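Long-range contact in AncCDT-1 (Synthetic construct, PDB 5T0W), which binds arginine and is probably a periplasmic amino acid-binding protein, a reconstructed ancestral precursor of cyclohexadienyl dehydratase: residues 34-38 with 242-246. Numbering follows the deposited sequence.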
loop_
_atom_site.group_PDB
_atom_site.type_symbol
_atom_site.label_atom_id
_atom_site.label_comp_id
_atom_site.label_asym_id
_atom_site.label_seq_id
_atom_site.Cartn_x
_atom_site.Cartn_y
_atom_site.Cartn_z
ATOM N N LYS A 34 -7.515 2.441 -2.027
ATOM C CA LYS A 34 -7.635 2.770 -3.438
ATOM C C LYS A 34 -6.441 3.556 -3.803
ATOM O O LYS A 34 -5.986 4.341 -3.014
ATOM C CB LYS A 34 -8.851 3.635 -3.708
ATOM C CG LYS A 34 -10.162 2.899 -3.618
ATOM C CD LYS A 34 -11.403 3.797 -3.415
ATOM C CE LYS A 34 -11.832 3.975 -1.953
ATOM N NZ LYS A 34 -12.948 4.984 -1.884
ATOM N N PRO A 35 -5.926 3.357 -5.008
ATOM C CA PRO A 35 -6.384 2.444 -6.044
ATOM C C PRO A 35 -5.699 1.041 -6.046
ATOM O O PRO A 35 -5.762 0.336 -7.050
ATOM C CB PRO A 35 -6.026 3.209 -7.313
ATOM C CG PRO A 35 -4.736 3.856 -6.962
ATOM C CD PRO A 35 -4.802 4.176 -5.487
ATOM N N PHE A 36 -5.101 0.622 -4.938
ATOM C CA PHE A 36 -4.372 -0.651 -4.911
ATOM C C PHE A 36 -5.279 -1.835 -4.646
ATOM O O PHE A 36 -5.278 -2.800 -5.416
ATOM C CB PHE A 36 -3.262 -0.604 -3.877
ATOM C CG PHE A 36 -2.142 0.282 -4.259
ATOM C CD1 PHE A 36 -1.147 -0.183 -5.093
ATOM C CD2 PHE A 36 -2.096 1.597 -3.814
ATOM C CE1 PHE A 36 -0.107 0.633 -5.490
ATOM C CE2 PHE A 36 -1.049 2.434 -4.195
ATOM C CZ PHE A 36 -0.055 1.942 -5.029
ATOM N N SER A 37 -6.080 -1.763 -3.582
ATOM C CA SER A 37 -7.115 -2.770 -3.367
ATOM C C SER A 37 -8.287 -2.207 -2.575
ATOM O O SER A 37 -8.114 -1.578 -1.517
ATOM C CB SER A 37 -6.557 -3.992 -2.653
ATOM O OG SER A 37 -6.066 -3.614 -1.404
ATOM N N PHE A 38 -9.484 -2.442 -3.092
ATOM C CA PHE A 38 -10.679 -1.913 -2.480
ATOM C C PHE A 38 -11.894 -2.680 -2.970
ATOM O O PHE A 38 -11.801 -3.703 -3.687
ATOM C CB PHE A 38 -10.789 -0.405 -2.716
ATOM C CG PHE A 38 -10.734 -0.005 -4.149
ATOM C CD1 PHE A 38 -9.531 0.037 -4.818
ATOM C CD2 PHE A 38 -11.904 0.372 -4.827
ATOM C CE1 PHE A 38 -9.479 0.427 -6.143
ATOM C CE2 PHE A 38 -11.860 0.762 -6.143
ATOM C CZ PHE A 38 -10.641 0.777 -6.811
ATOM N N GLU A 242 -1.178 1.958 -16.523
ATOM C CA GLU A 242 -1.889 3.112 -17.065
ATOM C C GLU A 242 -3.381 3.076 -16.757
ATOM O O GLU A 242 -4.030 4.114 -16.726
ATOM C CB GLU A 242 -1.663 3.228 -18.574
ATOM C CG GLU A 242 -0.267 3.718 -18.942
ATOM C CD GLU A 242 0.227 3.165 -20.278
ATOM O OE1 GLU A 242 -0.265 2.106 -20.743
ATOM O OE2 GLU A 242 1.107 3.802 -20.900
ATOM N N LYS A 243 -3.911 1.883 -16.531
ATOM C CA LYS A 243 -5.305 1.728 -16.175
ATOM C C LYS A 243 -5.617 2.313 -14.807
ATOM O O LYS A 243 -6.681 2.887 -14.613
ATOM C CB LYS A 243 -5.706 0.250 -16.202
ATOM C CG LYS A 243 -7.069 -0.027 -15.579
ATOM C CD LYS A 243 -7.411 -1.501 -15.610
ATOM C CE LYS A 243 -8.680 -1.778 -14.828
ATOM N NZ LYS A 243 -8.877 -3.257 -14.703
ATOM N N TRP A 244 -4.696 2.174 -13.860
ATOM C CA TRP A 244 -4.939 2.645 -12.494
ATOM C C TRP A 244 -4.256 3.961 -12.114
ATOM O O TRP A 244 -4.662 4.594 -11.142
ATOM C CB TRP A 244 -4.524 1.558 -11.514
ATOM C CG TRP A 244 -5.435 0.384 -11.535
ATOM C CD1 TRP A 244 -5.165 -0.859 -12.029
ATOM C CD2 TRP A 244 -6.771 0.341 -11.043
ATOM N NE1 TRP A 244 -6.258 -1.683 -11.874
ATOM C CE2 TRP A 244 -7.254 -0.976 -11.258
ATOM C CE3 TRP A 244 -7.619 1.292 -10.454
ATOM C CZ2 TRP A 244 -8.542 -1.369 -10.898
ATOM C CZ3 TRP A 244 -8.906 0.897 -10.090
ATOM C CH2 TRP A 244 -9.348 -0.428 -10.313
ATOM N N PHE A 245 -3.242 4.382 -12.874
ATOM C CA PHE A 245 -2.496 5.627 -12.588
ATOM C C PHE A 245 -2.498 6.686 -13.716
ATOM O O PHE A 245 -1.804 7.690 -13.632
ATOM C CB PHE A 245 -1.064 5.257 -12.157
ATOM C CG PHE A 245 -1.026 4.239 -11.054
ATOM C CD1 PHE A 245 -1.486 4.562 -9.766
ATOM C CD2 PHE A 245 -0.587 2.935 -11.301
ATOM C CE1 PHE A 245 -1.492 3.611 -8.752
ATOM C CE2 PHE A 245 -0.572 1.980 -10.286
ATOM C CZ PHE A 245 -1.037 2.319 -9.007
ATOM N N LYS A 246 -3.287 6.455 -14.768
ATOM C CA LYS A 246 -3.499 7.433 -15.859
ATOM C C LYS A 246 -2.768 8.757 -15.596
ATOM O O LYS A 246 -3.376 9.773 -15.233
ATOM C CB LYS A 246 -4.997 7.653 -16.083
#
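Pro35, preceded by a cis peptide bond, reaches two consecutive aromatic residues, Trp244 and Phe245. Its CG comes to 3.7 Å from CE1 of Phe245, the two side chains crossing at about a right angle, while its CB lies 4.0 Å from CE3 of Trp244. Its carbonyl oxygen sits over one face of the indole, toward the rim, 4.0 Å from Trp244 CE3; CE of Lys243 covers the opposite face. No hydrogen bond joins the segments; the contact illustrates how a loop and a helix end can be held together mainly by ring and proline surfaces.

Phe38 and Trp244 extend from opposite directions, and Phe38 CZ meets Trp244 CZ3 at 3.7 Å, with the indole atom at the edge of the phenyl ring and the planes 87° apart. The Phe38 CG lies between backbone N and carbonyl carbon (chi1 55°), a rotation that folds the ring back beside Pro35 O and under CG of Lys34. Phe36 sends CE1 to within 4.0 Å of Phe245 CZ, the two ring planes inclined at 52°.

The indole also has a polar end: NE1 hydrogen-bonds to Asp51, which forms a salt bridge with Lys243 as well. A serine in place of Trp244 would probably leave a gap beside Phe38 and Pro35 and deprive Asp51 of its indole donor.

The bound arginine is about 6 Å from the Phe36 side chain, and Phe36 also meets the ring of Tyr33, a pocket residue. In the two-lobed fold of family 3 solute-binding proteins, whose lobes close on the ligand, the C-terminal helix 236-245 packs here against the loop between strands 24-29 and 38-39, with strand 45-46 touching Phe38 and Trp244, helix 48-60 supplying Asp51, and helix 182-189 meeting Pro35 and Phe245.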